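Local structure of inner membrane lipoprotein (Salmonella enterica, 4C47) at residues 72-78 and 178-184. The protein is required for proper surface display of the trimeric autotransporter adhesin SadA and may take a direct part in its biogenesis. Numbering follows the deposited sequence.
Sequences YTELDPS and LKYLKIG
This contact is the edge ladder of one sheet in the C-terminal beta-sandwich, just where the long helix 8-71 of the coiled-coil stalk enters the globular domain. Strand 73-75 is an outermost strand of its four-stranded sheet within the chain. It runs antiparallel to strand 180-186, and the two short segments have axes 4.8 Å apart at 164°. Residues 73-75 and 180-184 are extended; the chain turns at Pro77 and Ser78. Thr73 and Ile183 form a hydrogen-bonded pair: Thr73 N to Ile183 O and Ile183 N to Thr73 O are both 2.9 Å. In the next, Leu75 N to Leu181 O and Leu181 N to Leu75 O are both 2.9 Å. Between them lies the non-hydrogen-bonded pair Glu74-Lys182, with CA atoms 4.4 Å apart.

Thr73, Leu75, Leu181 and Ile183 face the sandwich interior. Leu75 (chi1 p) sets CD1 3.7 Å from Leu181 CB, and Thr73 OG1 bonds Ile84 O on the facing sheet. Glu74 and Lys182 lie on the other face. There Glu74 OE2 (chi1 m, chi2 t) accepts a very short 2.4 Å bond from Tyr180 OH (chi1 t). Lys182, all four chi t, extends over the Tyr72 ring (chi1 p), with CE 3.3 Å from its centroid (CH-pi) and NZ 4.1 Å (cation-pi). Lys179 and Tyr180 form a classic beta bulge opposite Gly130. Asp76 OD1 accepts from Ser78 N (3.2 Å), an Asx turn, and from Ser78 OG (2.5 Å, very short). Pro77 CG packs 3.8 Å from Leu178 CG.

The inward face is thus mainly apolar, with one hydrogen bond from Thr73; the other pairs charge with hydroxyl and ring.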
loop_
_atom_site.group_PDB
_atom_site.type_symbol
_atom_site.label_atom_id
_atom_site.label_comp_id
_atom_site.label_asym_id
_atom_site.label_seq_id
_atom_site.Cartn_x
_atom_site.Cartn_y
_atom_site.Cartn_z
ATOM N N TYR A 72 13.794 3.740 7.260
ATOM C CA TYR A 72 14.626 4.157 8.377
ATOM C C TYR A 72 14.552 3.106 9.476
ATOM O O TYR A 72 13.766 2.164 9.388
ATOM C CB TYR A 72 14.156 5.511 8.914
ATOM C CG TYR A 72 12.650 5.619 9.062
ATOM C CD1 TYR A 72 11.992 5.001 10.116
ATOM C CD2 TYR A 72 11.887 6.337 8.147
ATOM C CE1 TYR A 72 10.624 5.090 10.257
ATOM C CE2 TYR A 72 10.514 6.434 8.280
ATOM C CZ TYR A 72 9.889 5.807 9.339
ATOM O OH TYR A 72 8.523 5.890 9.489
ATOM N N THR A 73 15.370 3.272 10.509
ATOM C CA THR A 73 15.346 2.372 11.655
ATOM C C THR A 73 15.007 3.154 12.922
ATOM O O THR A 73 15.601 4.199 13.195
ATOM C CB THR A 73 16.692 1.638 11.822
ATOM O OG1 THR A 73 16.997 0.916 10.620
ATOM C CG2 THR A 73 16.633 0.666 12.996
ATOM N N GLU A 74 14.034 2.658 13.679
ATOM C CA GLU A 74 13.629 3.301 14.926
ATOM C C GLU A 74 13.990 2.427 16.122
ATOM O O GLU A 74 13.781 1.214 16.099
ATOM C CB GLU A 74 12.124 3.584 14.933
ATOM C CG GLU A 74 11.660 4.621 13.928
ATOM C CD GLU A 74 10.157 4.823 13.966
ATOM O OE1 GLU A 74 9.422 3.924 13.503
ATOM O OE2 GLU A 74 9.714 5.880 14.464
ATOM N N LEU A 75 14.517 3.052 17.170
ATOM C CA LEU A 75 14.966 2.319 18.346
ATOM C C LEU A 75 14.925 3.154 19.624
ATOM O O LEU A 75 14.888 4.385 19.585
ATOM C CB LEU A 75 16.374 1.753 18.119
ATOM C CG LEU A 75 17.480 2.711 17.667
ATOM C CD1 LEU A 75 18.167 3.374 18.850
ATOM C CD2 LEU A 75 18.497 1.988 16.804
ATOM N N ASP A 76 14.914 2.459 20.756
ATOM C CA ASP A 76 15.133 3.073 22.055
ATOM C C ASP A 76 16.578 2.767 22.418
ATOM O O ASP A 76 16.894 1.646 22.811
ATOM C CB ASP A 76 14.179 2.474 23.092
ATOM C CG ASP A 76 14.271 3.159 24.450
ATOM O OD1 ASP A 76 15.232 3.921 24.687
ATOM O OD2 ASP A 76 13.378 2.926 25.291
ATOM N N PRO A 77 17.463 3.767 22.282
ATOM C CA PRO A 77 18.908 3.582 22.474
ATOM C C PRO A 77 19.278 3.152 23.890
ATOM O O PRO A 77 20.396 2.696 24.117
ATOM C CB PRO A 77 19.488 4.974 22.169
ATOM C CG PRO A 77 18.355 5.919 22.382
ATOM C CD PRO A 77 17.123 5.165 21.970
ATOM N N SER A 78 18.347 3.292 24.827
ATOM C CA SER A 78 18.592 2.895 26.206
ATOM C C SER A 78 18.324 1.404 26.397
ATOM O O SER A 78 18.770 0.801 27.374
ATOM C CB SER A 78 17.713 3.710 27.153
ATOM O OG SER A 78 16.338 3.501 26.879
ATOM N N LEU A 178 16.644 10.330 26.710
ATOM C CA LEU A 178 16.831 9.862 25.343
ATOM C C LEU A 178 16.284 8.451 25.167
ATOM O O LEU A 178 16.988 7.471 25.411
ATOM C CB LEU A 178 18.313 9.904 24.965
ATOM C CG LEU A 178 18.682 9.523 23.531
ATOM C CD1 LEU A 178 18.072 10.509 22.550
ATOM C CD2 LEU A 178 20.192 9.460 23.366
ATOM N N LYS A 179 15.027 8.346 24.745
ATOM C CA LYS A 179 14.407 7.038 24.547
ATOM C C LYS A 179 13.854 6.852 23.137
ATOM O O LYS A 179 13.158 5.875 22.862
ATOM C CB LYS A 179 13.313 6.793 25.586
ATOM C CG LYS A 179 13.816 6.858 27.013
ATOM C CD LYS A 179 12.815 6.280 27.988
ATOM C CE LYS A 179 13.306 6.442 29.413
ATOM N NZ LYS A 179 14.694 5.928 29.571
ATOM N N TYR A 180 14.165 7.789 22.248
ATOM C CA TYR A 180 13.747 7.668 20.856
ATOM C C TYR A 180 14.838 8.115 19.897
ATOM O O TYR A 180 15.312 9.251 19.958
ATOM C CB TYR A 180 12.468 8.462 20.579
ATOM C CG TYR A 180 11.987 8.326 19.151
ATOM C CD1 TYR A 180 11.378 7.157 18.716
ATOM C CD2 TYR A 180 12.152 9.359 18.236
ATOM C CE1 TYR A 180 10.939 7.021 17.413
ATOM C CE2 TYR A 180 11.718 9.231 16.927
ATOM C CZ TYR A 180 11.112 8.059 16.523
ATOM O OH TYR A 180 10.679 7.920 15.226
ATOM N N LEU A 181 15.226 7.205 19.010
ATOM C CA LEU A 181 16.174 7.512 17.954
ATOM C C LEU A 181 15.709 6.907 16.640
ATOM O O LEU A 181 15.453 5.709 16.546
ATOM C CB LEU A 181 17.575 7.011 18.309
ATOM C CG LEU A 181 18.654 7.272 17.257
ATOM C CD1 LEU A 181 18.770 8.760 16.952
ATOM C CD2 LEU A 181 19.990 6.708 17.713
ATOM N N LYS A 182 15.590 7.762 15.634
ATOM C CA LYS A 182 15.218 7.366 14.291
ATOM C C LYS A 182 16.385 7.722 13.388
ATOM O O LYS A 182 16.803 8.881 13.325
ATOM C CB LYS A 182 13.979 8.137 13.850
ATOM C CG LYS A 182 13.529 7.880 12.426
ATOM C CD LYS A 182 12.535 8.955 12.005
ATOM C CE LYS A 182 11.562 8.461 10.955
ATOM N NZ LYS A 182 10.482 9.461 10.703
ATOM N N ILE A 183 16.921 6.726 12.696
ATOM C CA ILE A 183 18.088 6.949 11.853
ATOM C C ILE A 183 17.934 6.342 10.456
ATOM O O ILE A 183 17.568 5.175 10.304
ATOM C CB ILE A 183 19.380 6.455 12.540
ATOM C CG1 ILE A 183 20.592 6.689 11.636
ATOM C CG2 ILE A 183 19.264 4.988 12.938
ATOM C CD1 ILE A 183 21.914 6.420 12.312
ATOM N N GLY A 184 18.205 7.158 9.439
ATOM C CA GLY A 184 18.109 6.726 8.058
ATOM C C GLY A 184 19.319 7.112 7.226
ATOM O O GLY A 184 20.151 7.919 7.647
#